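Local coordinates for protein inactive glucansucrase (Lactobacillus reuteri, PDB 5JBD) that belongs to glycosyl hydrolase family 70, whose members are built round a TIM barrel, and carries a bound calcium ion, at residues M537-Q550 with V601-V615. Numbering follows the deposited sequence.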
ATOM      1  N   MET A 537      30.911  -5.136  19.400  1.00 23.68           N
ATOM      2  CA  MET A 537      30.908  -6.033  18.230  1.00 25.13           C
ATOM      3  C   MET A 537      31.787  -5.434  17.127  1.00 25.01           C
ATOM      4  O   MET A 537      31.905  -4.216  17.009  1.00 22.69           O
ATOM      5  CB  MET A 537      29.456  -6.243  17.723  1.00 24.87           C
ATOM      6  CG  MET A 537      29.289  -7.121  16.473  1.00 23.90           C
ATOM      7  SD  MET A 537      27.588  -7.227  15.840  1.00 24.74           S
ATOM      8  CE  MET A 537      26.908  -8.475  16.925  1.00 24.03           C
ATOM      9  N   ALA A 538      32.405  -6.311  16.337  1.00 26.09           N
ATOM     10  CA  ALA A 538      33.056  -5.927  15.084  1.00 25.31           C
ATOM     11  C   ALA A 538      32.384  -6.666  13.940  1.00 24.37           C
ATOM     12  O   ALA A 538      32.251  -7.888  13.974  1.00 24.00           O
ATOM     13  CB  ALA A 538      34.538  -6.259  15.127  1.00 25.11           C
ATOM     14  N   VAL A 539      31.953  -5.908  12.936  1.00 24.63           N
ATOM     15  CA  VAL A 539      31.391  -6.440  11.706  1.00 24.86           C
ATOM     16  C   VAL A 539      32.322  -6.069  10.533  1.00 25.18           C
ATOM     17  O   VAL A 539      32.574  -4.892  10.285  1.00 24.23           O
ATOM     18  CB  VAL A 539      29.985  -5.862  11.475  1.00 25.53           C
ATOM     19  CG1 VAL A 539      29.436  -6.261  10.106  1.00 25.81           C
ATOM     20  CG2 VAL A 539      29.052  -6.317  12.587  1.00 25.44           C
ATOM     21  N   LEU A 540      32.812  -7.081   9.828  1.00 23.64           N
ATOM     22  CA  LEU A 540      33.717  -6.911   8.682  1.00 24.67           C
ATOM     23  C   LEU A 540      32.958  -7.251   7.418  1.00 24.57           C
ATOM     24  O   LEU A 540      32.490  -8.376   7.272  1.00 26.05           O
ATOM     25  CB  LEU A 540      34.942  -7.818   8.814  1.00 25.65           C
ATOM     26  CG  LEU A 540      36.144  -7.252   9.558  1.00 28.47           C
ATOM     27  CD1 LEU A 540      35.761  -6.699  10.918  1.00 30.62           C
ATOM     28  CD2 LEU A 540      37.237  -8.304   9.690  1.00 29.59           C
ATOM     29  N   VAL A 541      32.857  -6.292   6.499  1.00 23.72           N
ATOM     30  CA  VAL A 541      32.144  -6.482   5.262  1.00 24.07           C
ATOM     31  C   VAL A 541      32.952  -5.981   4.071  1.00 26.05           C
ATOM     32  O   VAL A 541      33.377  -4.822   4.055  1.00 26.04           O
ATOM     33  CB  VAL A 541      30.796  -5.745   5.308  1.00 24.61           C
ATOM     34  CG1 VAL A 541      30.090  -5.827   3.958  1.00 25.29           C
ATOM     35  CG2 VAL A 541      29.934  -6.329   6.413  1.00 23.96           C
ATOM     36  N   GLY A 542      33.140  -6.861   3.077  1.00 26.81           N
ATOM     37  CA  GLY A 542      33.771  -6.520   1.790  1.00 26.78           C
ATOM     38  C   GLY A 542      32.865  -6.858   0.621  1.00 27.59           C
ATOM     39  O   GLY A 542      32.053  -7.778   0.728  1.00 27.94           O
ATOM     40  N   ASN A 543      32.955  -6.088  -0.466  1.00 27.08           N
ATOM     41  CA  ASN A 543      32.084  -6.288  -1.635  1.00 26.60           C
ATOM     42  C   ASN A 543      32.861  -6.603  -2.926  1.00 26.03           C
ATOM     43  O   ASN A 543      32.332  -6.424  -4.025  1.00 26.45           O
ATOM     44  CB  ASN A 543      31.154  -5.080  -1.839  1.00 26.03           C
ATOM     45  CG  ASN A 543      31.870  -3.843  -2.369  1.00 25.94           C
ATOM     46  OD1 ASN A 543      33.091  -3.758  -2.350  1.00 25.08           O
ATOM     47  ND2 ASN A 543      31.087  -2.879  -2.868  1.00 26.51           N
ATOM     48  N   ASP A 544      34.101  -7.062  -2.793  1.00 27.21           N
ATOM     49  CA  ASP A 544      34.923  -7.482  -3.944  1.00 28.63           C
ATOM     50  C   ASP A 544      35.231  -8.970  -3.786  1.00 30.16           C
ATOM     51  O   ASP A 544      36.030  -9.371  -2.938  1.00 29.29           O
ATOM     52  CB  ASP A 544      36.211  -6.643  -4.038  1.00 30.46           C
ATOM     53  CG  ASP A 544      37.188  -7.145  -5.108  1.00 30.81           C
ATOM     54  OD1 ASP A 544      36.811  -7.951  -5.985  1.00 30.52           O
ATOM     55  OD2 ASP A 544      38.349  -6.720  -5.067  1.00 30.82           O
ATOM     56  N   SER A 545      34.585  -9.781  -4.625  1.00 33.19           N
ATOM     57  CA  SER A 545      34.696 -11.235  -4.559  1.00 35.24           C
ATOM     58  C   SER A 545      36.071 -11.777  -4.972  1.00 36.91           C
ATOM     59  O   SER A 545      36.357 -12.944  -4.736  1.00 38.23           O
ATOM     60  CB  SER A 545      33.598 -11.868  -5.427  1.00 36.83           C
ATOM     61  OG  SER A 545      33.716 -11.474  -6.789  1.00 38.73           O
ATOM     62  N   ASN A 546      36.910 -10.925  -5.572  1.00 36.56           N
ATOM     63  CA  ASN A 546      38.287 -11.263  -5.933  1.00 38.29           C
ATOM     64  C   ASN A 546      39.353 -10.665  -4.997  1.00 36.08           C
ATOM     65  O   ASN A 546      40.548 -10.770  -5.276  1.00 35.49           O
ATOM     66  CB  ASN A 546      38.559 -10.819  -7.383  1.00 39.95           C
ATOM     67  CG  ASN A 546      37.613 -11.473  -8.381  1.00 42.37           C
ATOM     68  OD1 ASN A 546      36.966 -10.800  -9.172  1.00 43.44           O
ATOM     69  ND2 ASN A 546      37.513 -12.790  -8.321  1.00 43.74           N
ATOM     70  N   MET A 547      38.928 -10.067  -3.880  1.00 34.37           N
ATOM     71  CA  MET A 547      39.838  -9.419  -2.937  1.00 32.83           C
ATOM     72  C   MET A 547      40.960 -10.362  -2.537  1.00 34.07           C
ATOM     73  O   MET A 547      40.712 -11.510  -2.167  1.00 31.69           O
ATOM     74  CB  MET A 547      39.080  -8.939  -1.687  1.00 32.55           C
ATOM     75  CG  MET A 547      39.923  -8.174  -0.675  1.00 31.96           C
ATOM     76  SD  MET A 547      38.952  -7.607   0.733  1.00 29.98           S
ATOM     77  CE  MET A 547      38.736  -9.162   1.606  1.00 31.09           C
ATOM     78  N   ALA A 548      42.201  -9.876  -2.631  1.00 34.31           N
ATOM     79  CA  ALA A 548      43.369 -10.677  -2.278  1.00 34.73           C
ATOM     80  C   ALA A 548      43.382 -10.960  -0.778  1.00 33.31           C
ATOM     81  O   ALA A 548      42.924 -10.140   0.027  1.00 31.51           O
ATOM     82  CB  ALA A 548      44.664  -9.964  -2.693  1.00 37.26           C
ATOM     83  N   GLN A 549      43.891 -12.134  -0.406  1.00 33.30           N
ATOM     84  CA  GLN A 549      44.008 -12.492   1.003  1.00 32.47           C
ATOM     85  C   GLN A 549      45.003 -11.567   1.690  1.00 31.57           C
ATOM     86  O   GLN A 549      46.053 -11.240   1.113  1.00 30.04           O
ATOM     87  CB  GLN A 549      44.407 -13.961   1.192  1.00 33.10           C
ATOM     88  CG  GLN A 549      44.536 -14.391   2.650  1.00 33.16           C
ATOM     89  CD  GLN A 549      44.647 -15.902   2.792  1.00 35.33           C
ATOM     90  OE1 GLN A 549      45.670 -16.497   2.452  1.00 33.27           O
ATOM     91  NE2 GLN A 549      43.605 -16.523   3.320  1.00 34.74           N
ATOM     92  N   GLN A 550      44.665 -11.171   2.917  1.00 29.93           N
ATOM     93  CA  GLN A 550      45.469 -10.238   3.706  1.00 30.29           C
ATOM     94  C   GLN A 550      45.079 -10.249   5.171  1.00 30.31           C
ATOM     95  O   GLN A 550      43.995 -10.720   5.532  1.00 30.01           O
ATOM     96  CB  GLN A 550      45.304  -8.811   3.172  1.00 29.98           C
ATOM     97  CG  GLN A 550      43.916  -8.193   3.409  1.00 29.92           C
ATOM     98  CD  GLN A 550      43.647  -7.035   2.474  1.00 31.07           C
ATOM     99  OE1 GLN A 550      43.889  -5.884   2.823  1.00 30.50           O
ATOM    100  NE2 GLN A 550      43.203  -7.340   1.254  1.00 33.42           N
ATOM    101  N   VAL A 601      41.472 -12.159   6.105  1.00 28.20           N
ATOM    102  CA  VAL A 601      40.316 -12.013   5.222  1.00 28.58           C
ATOM    103  C   VAL A 601      40.705 -12.211   3.767  1.00 29.18           C
ATOM    104  O   VAL A 601      41.865 -12.039   3.410  1.00 29.72           O
ATOM    105  CB  VAL A 601      39.673 -10.612   5.380  1.00 28.18           C
ATOM    106  CG1 VAL A 601      39.211 -10.391   6.826  1.00 28.66           C
ATOM    107  CG2 VAL A 601      40.619  -9.493   4.953  1.00 27.89           C
ATOM    108  N   LYS A 602      39.718 -12.524   2.934  1.00 30.20           N
ATOM    109  CA  LYS A 602      39.871 -12.583   1.474  1.00 30.64           C
ATOM    110  C   LYS A 602      38.515 -12.537   0.792  1.00 30.77           C
ATOM    111  O   LYS A 602      37.480 -12.668   1.451  1.00 30.24           O
ATOM    112  CB  LYS A 602      40.601 -13.856   1.056  1.00 34.49           C
ATOM    113  CG  LYS A 602      39.784 -15.133   1.206  1.00 37.11           C
ATOM    114  CD  LYS A 602      40.632 -16.377   0.948  1.00 38.96           C
ATOM    115  CE  LYS A 602      40.529 -16.837  -0.496  1.00 41.80           C
ATOM    116  NZ  LYS A 602      39.168 -17.353  -0.850  1.00 40.25           N
ATOM    117  N   GLY A 603      38.515 -12.356  -0.525  1.00 29.40           N
ATOM    118  CA  GLY A 603      37.292 -12.402  -1.315  1.00 29.44           C
ATOM    119  C   GLY A 603      36.758 -13.823  -1.516  1.00 31.65           C
ATOM    120  O   GLY A 603      37.538 -14.755  -1.755  1.00 31.85           O
ATOM    121  N   TYR A 604      35.435 -13.974  -1.418  1.00 29.90           N
ATOM    122  CA  TYR A 604      34.739 -15.230  -1.692  1.00 31.27           C
ATOM    123  C   TYR A 604      33.577 -14.991  -2.634  1.00 31.77           C
ATOM    124  O   TYR A 604      33.072 -13.865  -2.778  1.00 32.93           O
ATOM    125  CB  TYR A 604      34.175 -15.829  -0.412  1.00 30.97           C
ATOM    126  CG  TYR A 604      35.195 -16.312   0.571  1.00 31.05           C
ATOM    127  CD1 TYR A 604      35.717 -15.462   1.534  1.00 30.32           C
ATOM    128  CD2 TYR A 604      35.615 -17.633   0.569  1.00 32.77           C
ATOM    129  CE1 TYR A 604      36.637 -15.909   2.468  1.00 30.31           C
ATOM    130  CE2 TYR A 604      36.540 -18.097   1.502  1.00 32.84           C
ATOM    131  CZ  TYR A 604      37.049 -17.230   2.444  1.00 31.07           C
ATOM    132  OH  TYR A 604      37.968 -17.665   3.374  1.00 30.30           O
ATOM    133  N   SER A 605      33.125 -16.071  -3.254  1.00 30.83           N
ATOM    134  CA  SER A 605      31.960 -16.027  -4.118  1.00 30.58           C
ATOM    135  C   SER A 605      31.149 -17.291  -3.871  1.00 32.60           C
ATOM    136  O   SER A 605      31.531 -18.383  -4.305  1.00 33.01           O
ATOM    137  CB  SER A 605      32.385 -15.923  -5.581  1.00 31.55           C
ATOM    138  OG  SER A 605      31.256 -15.757  -6.415  1.00 31.42           O
ATOM    139  N   ASN A 606      30.038 -17.138  -3.146  1.00 31.75           N
ATOM    140  CA  ASN A 606      29.122 -18.247  -2.859  1.00 31.11           C
ATOM    141  C   ASN A 606      27.697 -17.677  -2.682  1.00 29.97           C
ATOM    142  O   ASN A 606      27.527 -16.452  -2.750  1.00 28.83           O
ATOM    143  CB  ASN A 606      29.661 -19.062  -1.671  1.00 31.14           C
ATOM    144  CG  ASN A 606      29.632 -18.299  -0.365  1.00 31.20           C
ATOM    145  OD1 ASN A 606      28.606 -17.725   0.015  1.00 30.28           O
ATOM    146  ND2 ASN A 606      30.746 -18.330   0.361  1.00 30.77           N
ATOM    147  N   PRO A 607      26.674 -18.537  -2.462  1.00 29.34           N
ATOM    148  CA  PRO A 607      25.321 -17.982  -2.401  1.00 28.92           C
ATOM    149  C   PRO A 607      25.073 -16.956  -1.279  1.00 27.92           C
ATOM    150  O   PRO A 607      24.181 -16.113  -1.424  1.00 26.65           O
ATOM    151  CB  PRO A 607      24.437 -19.234  -2.203  1.00 30.36           C
ATOM    152  CG  PRO A 607      25.249 -20.361  -2.757  1.00 31.43           C
ATOM    153  CD  PRO A 607      26.654 -20.010  -2.365  1.00 31.22           C
ATOM    154  N   TYR A 608      25.863 -17.040  -0.208  1.00 27.20           N
ATOM    155  CA  TYR A 608      25.722 -16.208   0.976  1.00 27.44           C
ATOM    156  C   TYR A 608      26.573 -14.928   0.920  1.00 26.97           C
ATOM    157  O   TYR A 608      26.122 -13.889   1.394  1.00 25.72           O
ATOM    158  CB  TYR A 608      26.101 -17.021   2.224  1.00 28.47           C
ATOM    159  CG  TYR A 608      25.226 -18.249   2.409  1.00 29.36           C
ATOM    160  CD1 TYR A 608      24.045 -18.173   3.132  1.00 29.90           C
ATOM    161  CD2 TYR A 608      25.561 -19.487   1.825  1.00 31.66           C
ATOM    162  CE1 TYR A 608      23.219 -19.283   3.293  1.00 30.33           C
ATOM    163  CE2 TYR A 608      24.737 -20.603   1.978  1.00 32.32           C
ATOM    164  CZ  TYR A 608      23.565 -20.485   2.712  1.00 33.14           C
ATOM    165  OH  TYR A 608      22.735 -21.558   2.882  1.00 33.96           O
ATOM    166  N   VAL A 609      27.774 -15.013   0.336  1.00 26.88           N
ATOM    167  CA  VAL A 609      28.772 -13.923   0.350  1.00 27.05           C
ATOM    168  C   VAL A 609      29.408 -13.730  -1.038  1.00 28.26           C
ATOM    169  O   VAL A 609      29.846 -14.701  -1.678  1.00 28.06           O
ATOM    170  CB  VAL A 609      29.889 -14.196   1.390  1.00 27.47           C
ATOM    171  CG1 VAL A 609      30.920 -13.060   1.421  1.00 27.77           C
ATOM    172  CG2 VAL A 609      29.303 -14.434   2.775  1.00 27.46           C
ATOM    173  N   SER A 610      29.409 -12.478  -1.504  1.00 26.47           N
ATOM    174  CA  SER A 610      30.137 -12.034  -2.682  1.00 26.05           C
ATOM    175  C   SER A 610      31.035 -10.877  -2.248  1.00 25.96           C
ATOM    176  O   SER A 610      30.634  -9.700  -2.302  1.00 25.90           O
ATOM    177  CB  SER A 610      29.158 -11.597  -3.758  1.00 25.76           C
ATOM    178  OG  SER A 610      29.833 -11.251  -4.952  1.00 25.49           O
ATOM    179  N   GLY A 611      32.238 -11.233  -1.819  1.00 25.92           N
ATOM    180  CA  GLY A 611      33.121 -10.344  -1.063  1.00 26.85           C
ATOM    181  C   GLY A 611      33.554 -11.038   0.222  1.00 25.99           C
ATOM    182  O   GLY A 611      34.128 -12.130   0.168  1.00 26.22           O
ATOM    183  N   TYR A 612      33.246 -10.438   1.368  1.00 25.19           N
ATOM    184  CA  TYR A 612      33.585 -11.042   2.661  1.00 24.54           C
ATOM    185  C   TYR A 612      32.591 -10.649   3.733  1.00 23.64           C
ATOM    186  O   TYR A 612      32.080  -9.521   3.721  1.00 23.02           O
ATOM    187  CB  TYR A 612      34.990 -10.620   3.102  1.00 24.64           C
ATOM    188  CG  TYR A 612      35.440 -11.268   4.416  1.00 24.93           C
ATOM    189  CD1 TYR A 612      35.856 -12.601   4.458  1.00 25.04           C
ATOM    190  CD2 TYR A 612      35.406 -10.552   5.625  1.00 24.43           C
ATOM    191  CE1 TYR A 612      36.239 -13.202   5.654  1.00 24.93           C
ATOM    192  CE2 TYR A 612      35.788 -11.142   6.823  1.00 23.69           C
ATOM    193  CZ  TYR A 612      36.213 -12.462   6.833  1.00 25.50           C
ATOM    194  OH  TYR A 612      36.602 -13.043   8.027  1.00 25.54           O
ATOM    195  N   LEU A 613      32.355 -11.567   4.681  1.00 23.95           N
ATOM    196  CA  LEU A 613      31.597 -11.279   5.906  1.00 24.17           C
ATOM    197  C   LEU A 613      32.282 -11.915   7.107  1.00 24.95           C
ATOM    198  O   LEU A 613      32.594 -13.115   7.090  1.00 28.27           O
ATOM    199  CB  LEU A 613      30.137 -11.784   5.812  1.00 24.15           C
ATOM    200  CG  LEU A 613      29.266 -11.573   7.072  1.00 24.34           C
ATOM    201  CD1 LEU A 613      29.183 -10.091   7.467  1.00 23.36           C
ATOM    202  CD2 LEU A 613      27.877 -12.163   6.881  1.00 23.81           C
ATOM    203  N   GLY A 614      32.512 -11.113   8.148  1.00 23.02           N
ATOM    204  CA  GLY A 614      32.989 -11.623   9.433  1.00 23.21           C
ATOM    205  C   GLY A 614      32.356 -10.863  10.589  1.00 22.75           C
ATOM    206  O   GLY A 614      32.193  -9.652  10.501  1.00 24.00           O
ATOM    207  N   VAL A 615      32.028 -11.558  11.676  1.00 22.33           N
ATOM    208  CA  VAL A 615      31.485 -10.914  12.873  1.00 23.06           C
ATOM    209  C   VAL A 615      32.124 -11.468  14.150  1.00 23.49           C
ATOM    210  O   VAL A 615      32.179 -12.710  14.338  1.00 24.37           O
ATOM    211  CB  VAL A 615      29.950 -11.071  12.937  1.00 23.32           C
ATOM    212  CG1 VAL A 615      29.387 -10.277  14.124  1.00 25.00           C
ATOM    213  CG2 VAL A 615      29.327 -10.615  11.630  1.00 22.00           C
TER
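Leu540 N reaches Gly614 O at 2.7 Å in an almost straight bond lying in the carbonyl plane, and Gly614 N returns to Leu540 O. This antiparallel ladder joins strand 537-542 to the strand that carries Tyr612 to Val615 and continues beyond, within a beta-sheet domain well away from the calcium site, and it includes a second pair of bonds between Gly542 and Tyr612. Between these pairs Val541 and Leu613 run alongside each other on one face of the sheet, with CG2 of Val541 4.0 Å from CD1 of Leu613. Branched apolar side chains suit this face because helix 446-455 packs over Val539 and Leu613. On the other face, Leu540 CB meets the Tyr612 ring at its edge, 4.0 Å from CE2, while Val601 CG1 lies over one ring face, toward the rim.

Beyond Gly542 the regular ladder stops, because the other chain turns a corner at Gly611, but the two segments stay in contact. Gly611 has backbone angles that call for glycine, and with hydrogen alone its CA comes to 3.3 Å from Gly542 O as a CA-H...O contact. Asp544 to Met547 form a type I turn, in which Asp544 OD1 accepts from Asn546 N as an Asx turn. Gly603, likewise lacking a side chain, can press against this turn, and its N-H is donated to Met547 O. Further on, Gln550 and Val601 exchange two backbone bonds of 3.0 Å, N of each to O of the other. With chi3 at 74°, the otherwise extended Met547 chain bends at its end, bringing CE to 3.5 Å from Lys602 C and 3.9 Å from Val601 CG2.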